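Local coordinates for immunoglobulin-like protein (PDB 3N6Y) that is of unknown function but adopts an immunoglobulin-like beta-sandwich fold and is probably exported by way of a signal peptide, at residues Glu117-Val122 against Glu131-Val136. Sequence-based numbering, arbitrary orientation.
Sequences EWRLMV and EKSFDV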
ATOM      1  N   GLU A 117      11.782   5.729  -7.473  1.00 17.64           N
ATOM      2  CA  GLU A 117      10.366   5.395  -7.686  0.50 18.74           C
ATOM      3  C   GLU A 117       9.962   4.136  -6.903  1.00 17.96           C
ATOM      4  O   GLU A 117      10.612   3.080  -7.019  1.00 18.61           O
ATOM      5  CB  GLU A 117      10.070   5.200  -9.184  0.50 20.67           C
ATOM      6  CG  GLU A 117       8.670   4.622  -9.446  0.50 22.09           C
ATOM      7  CD  GLU A 117       8.161   4.834 -10.860  0.50 24.03           C
ATOM      8  OE1 GLU A 117       8.854   5.514 -11.666  0.50 28.18           O
ATOM      9  OE2 GLU A 117       7.050   4.350 -11.169  0.50 25.42           O
ATOM     10  N   TRP A 118       8.868   4.244  -6.131  1.00 16.50           N
ATOM     11  CA  TRP A 118       8.234   3.163  -5.430  1.00 16.22           C
ATOM     12  C   TRP A 118       6.833   3.055  -6.041  1.00 17.00           C
ATOM     13  O   TRP A 118       6.071   4.052  -6.122  1.00 17.12           O
ATOM     14  CB  TRP A 118       8.089   3.500  -3.958  1.00 15.72           C
ATOM     15  CG  TRP A 118       9.368   3.575  -3.202  1.00 14.81           C
ATOM     16  CD1 TRP A 118      10.402   4.463  -3.379  1.00 15.48           C
ATOM     17  CD2 TRP A 118       9.707   2.773  -2.100  1.00 15.14           C
ATOM     18  NE1 TRP A 118      11.366   4.220  -2.420  1.00 14.82           N
ATOM     19  CE2 TRP A 118      10.966   3.188  -1.631  1.00 15.30           C
ATOM     20  CE3 TRP A 118       9.068   1.729  -1.464  1.00 14.68           C
ATOM     21  CZ2 TRP A 118      11.597   2.572  -0.556  1.00 14.33           C
ATOM     22  CZ3 TRP A 118       9.691   1.086  -0.390  1.00 13.35           C
ATOM     23  CH2 TRP A 118      10.939   1.535   0.054  1.00 14.30           C
ATOM     24  N   ARG A 119       6.538   1.877  -6.543  1.00 14.89           N
ATOM     25  CA  ARG A 119       5.269   1.597  -7.177  0.50 14.91           C
ATOM     26  C   ARG A 119       4.537   0.605  -6.278  1.00 14.73           C
ATOM     27  O   ARG A 119       5.009  -0.509  -6.065  1.00 14.29           O
ATOM     28  CB  ARG A 119       5.509   1.067  -8.617  0.50 15.05           C
ATOM     29  CG  ARG A 119       4.245   0.570  -9.344  0.50 15.31           C
ATOM     30  CD  ARG A 119       4.542   0.085 -10.771  0.50 16.16           C
ATOM     31  NE  ARG A 119       3.371  -0.001 -11.639  0.50 15.96           N
ATOM     32  CZ  ARG A 119       3.395  -0.459 -12.897  0.50 17.01           C
ATOM     33  NH1 ARG A 119       4.530  -0.896 -13.453  0.50 18.06           N
ATOM     34  NH2 ARG A 119       2.277  -0.447 -13.631  0.50 16.72           N
ATOM     35  N   LEU A 120       3.382   1.014  -5.741  1.00 12.81           N
ATOM     36  CA  LEU A 120       2.565   0.221  -4.821  1.00 13.52           C
ATOM     37  C   LEU A 120       1.330  -0.235  -5.566  1.00 14.52           C
ATOM     38  O   LEU A 120       0.621   0.585  -6.184  1.00 13.49           O
ATOM     39  CB  LEU A 120       2.146   1.098  -3.629  1.00 13.89           C
ATOM     40  CG  LEU A 120       3.163   1.146  -2.461  1.00 14.62           C
ATOM     41  CD1 LEU A 120       4.568   1.559  -2.905  1.00 16.24           C
ATOM     42  CD2 LEU A 120       2.678   2.107  -1.405  1.00 16.11           C
HETATM   43  N   MSE A 121       1.130  -1.528  -5.607  1.00 12.57           N
HETATM   44  CA  MSE A 121       0.092  -2.163  -6.412  1.00 13.78           C
HETATM   45  C   MSE A 121      -0.674  -3.128  -5.555  1.00 12.16           C
HETATM   46  O   MSE A 121      -0.079  -4.007  -4.924  1.00 14.51           O
HETATM   47  CB  MSE A 121       0.740  -2.884  -7.623  1.00 13.62           C
HETATM   48  CG  MSE A 121       1.612  -1.981  -8.456  1.00 14.79           C
HETATM   49 SE   MSE A 121       2.510  -3.028  -9.855  1.00 15.12          SE
HETATM   50  CE  MSE A 121       1.110  -2.834 -11.234  1.00 19.33           C
ATOM     51  N   VAL A 122      -2.002  -2.953  -5.517  1.00 13.02           N
ATOM     52  CA  VAL A 122      -2.900  -3.881  -4.867  1.00 13.23           C
ATOM     53  C   VAL A 122      -3.576  -4.796  -5.886  1.00 12.97           C
ATOM     54  O   VAL A 122      -4.287  -4.341  -6.756  1.00 14.63           O
ATOM     55  CB  VAL A 122      -4.071  -3.167  -4.103  1.00 15.58           C
ATOM     56  CG1 VAL A 122      -4.869  -4.231  -3.298  1.00 17.65           C
ATOM     57  CG2 VAL A 122      -3.565  -2.104  -3.230  1.00 18.27           C
ATOM     58  N   GLU A 131      -3.314   1.197  -8.040  1.00 15.94           N
ATOM     59  CA  GLU A 131      -1.854   1.404  -8.042  1.00 15.01           C
ATOM     60  C   GLU A 131      -1.507   2.858  -7.955  1.00 15.80           C
ATOM     61  O   GLU A 131      -2.278   3.712  -8.447  1.00 15.64           O
ATOM     62  CB  GLU A 131      -1.202   0.774  -9.290  1.00 16.46           C
ATOM     63  CG  GLU A 131      -1.315   1.537 -10.581  1.00 20.05           C
ATOM     64  CD  GLU A 131      -0.459   0.889 -11.660  1.00 24.39           C
ATOM     65  OE1 GLU A 131       0.747   0.646 -11.380  1.00 30.06           O
ATOM     66  OE2 GLU A 131      -0.977   0.661 -12.766  1.00 27.25           O
ATOM     67  N   LYS A 132      -0.341   3.139  -7.375  1.00 15.29           N
ATOM     68  CA  LYS A 132       0.229   4.455  -7.400  1.00 14.84           C
ATOM     69  C   LYS A 132       1.736   4.390  -7.357  1.00 13.64           C
ATOM     70  O   LYS A 132       2.302   3.551  -6.608  1.00 16.97           O
ATOM     71  CB  LYS A 132      -0.253   5.303  -6.211  1.00 15.28           C
ATOM     72  CG  LYS A 132      -0.375   6.782  -6.553  1.00 17.70           C
ATOM     73  CD  LYS A 132      -1.614   7.075  -7.454  1.00 20.55           C
ATOM     74  CE  LYS A 132      -1.662   8.471  -7.878  1.00 22.81           C
ATOM     75  NZ  LYS A 132      -2.677   8.767  -8.927  1.00 25.24           N
ATOM     76  N   SER A 133       2.333   5.306  -8.149  1.00 15.24           N
ATOM     77  CA  SER A 133       3.799   5.478  -8.227  1.00 15.63           C
ATOM     78  C   SER A 133       4.187   6.705  -7.421  1.00 16.41           C
ATOM     79  O   SER A 133       3.651   7.800  -7.694  1.00 17.68           O
ATOM     80  CB  SER A 133       4.268   5.598  -9.680  1.00 17.86           C
ATOM     81  OG  SER A 133       4.125   4.335 -10.310  1.00 21.73           O
ATOM     82  N   PHE A 134       5.101   6.528  -6.460  1.00 15.10           N
ATOM     83  CA  PHE A 134       5.641   7.633  -5.641  1.00 15.64           C
ATOM     84  C   PHE A 134       7.121   7.891  -5.912  1.00 17.43           C
ATOM     85  O   PHE A 134       7.875   6.939  -6.084  1.00 18.17           O
ATOM     86  CB  PHE A 134       5.476   7.343  -4.179  1.00 15.27           C
ATOM     87  CG  PHE A 134       4.066   7.104  -3.795  1.00 14.09           C
ATOM     88  CD1 PHE A 134       3.276   8.132  -3.344  1.00 14.58           C
ATOM     89  CD2 PHE A 134       3.530   5.790  -3.824  1.00 14.10           C
ATOM     90  CE1 PHE A 134       1.975   7.899  -2.978  1.00 14.50           C
ATOM     91  CE2 PHE A 134       2.228   5.560  -3.474  1.00 13.67           C
ATOM     92  CZ  PHE A 134       1.456   6.608  -3.047  1.00 14.57           C
ATOM     93  N   ASP A 135       7.489   9.167  -5.897  1.00 17.70           N
ATOM     94  CA  ASP A 135       8.861   9.641  -6.106  0.70 18.77           C
ATOM     95  C   ASP A 135       9.385  10.075  -4.738  1.00 18.76           C
ATOM     96  O   ASP A 135       8.894  11.065  -4.186  1.00 18.01           O
ATOM     97  CB  ASP A 135       8.844  10.831  -7.087  0.70 21.16           C
ATOM     98  CG  ASP A 135      10.188  11.485  -7.242  0.70 23.21           C
ATOM     99  OD1 ASP A 135      11.180  10.758  -7.433  0.70 24.02           O
ATOM    100  OD2 ASP A 135      10.256  12.743  -7.163  0.70 24.50           O
ATOM    101  N   VAL A 136      10.361   9.325  -4.226  1.00 18.50           N
ATOM    102  CA  VAL A 136      10.934   9.538  -2.911  1.00 17.85           C
ATOM    103  C   VAL A 136      12.238  10.300  -3.147  1.00 19.82           C
ATOM    104  O   VAL A 136      13.126   9.845  -3.863  1.00 18.39           O
ATOM    105  CB  VAL A 136      11.171   8.217  -2.183  1.00 17.52           C
ATOM    106  CG1 VAL A 136      12.031   8.398  -0.909  1.00 17.42           C
ATOM    107  CG2 VAL A 136       9.819   7.543  -1.891  1.00 16.28           C
TER
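Trp-118 and Phe-134 form an antiparallel hydrogen-bonded pair, as do Leu-120 and Lys-132. Trp-118 N reaches Phe-134 O at 2.9 Å, and Phe-134 N returns to Trp-118 O at 2.7 Å. These strands, 116-124 and 127-136, form a beta hairpin.

The polar side-chain contacts share one face. In the conformer given, Arg-119 grips Glu-131 side-on in a salt bridge, with two nitrogens on one oxygen. Arg-119 NE lies 2.7 Å from Glu-131 OE1, and Arg-119 NH2 approaches the syn lone pair of the same atom at 2.9 Å. The guanidinium and carboxylate planes are only 3° apart. The selenomethionine Met-121 runs beside Glu-131, with Met-121 CE 3.5 Å from Glu-131 OE1. Farther along, Ser-133 OG lies 3.0 Å from Glu-117 OE2 in the conformer given.

The other face is mostly apolar, though Lys-132 makes a cation-pi contact there with Tyr-14. Val-136 CG2 meets Trp-118 CD1 at 3.5 Å. Trp-118 NE1 hydrogen-bonds to Val-114 O. Leu-120 CD2 approaches Phe-134 CE2, the side chains crossing at about a right angle. Phe-52 meets Phe-134 edge-to-face, and Met-54 touches Leu-120, so this face packs against the opposing sheet.

The hairpin is thus two-sided: apolar groups contribute to the core, while two converging donors would concentrate positive charge at Glu-131 OE1.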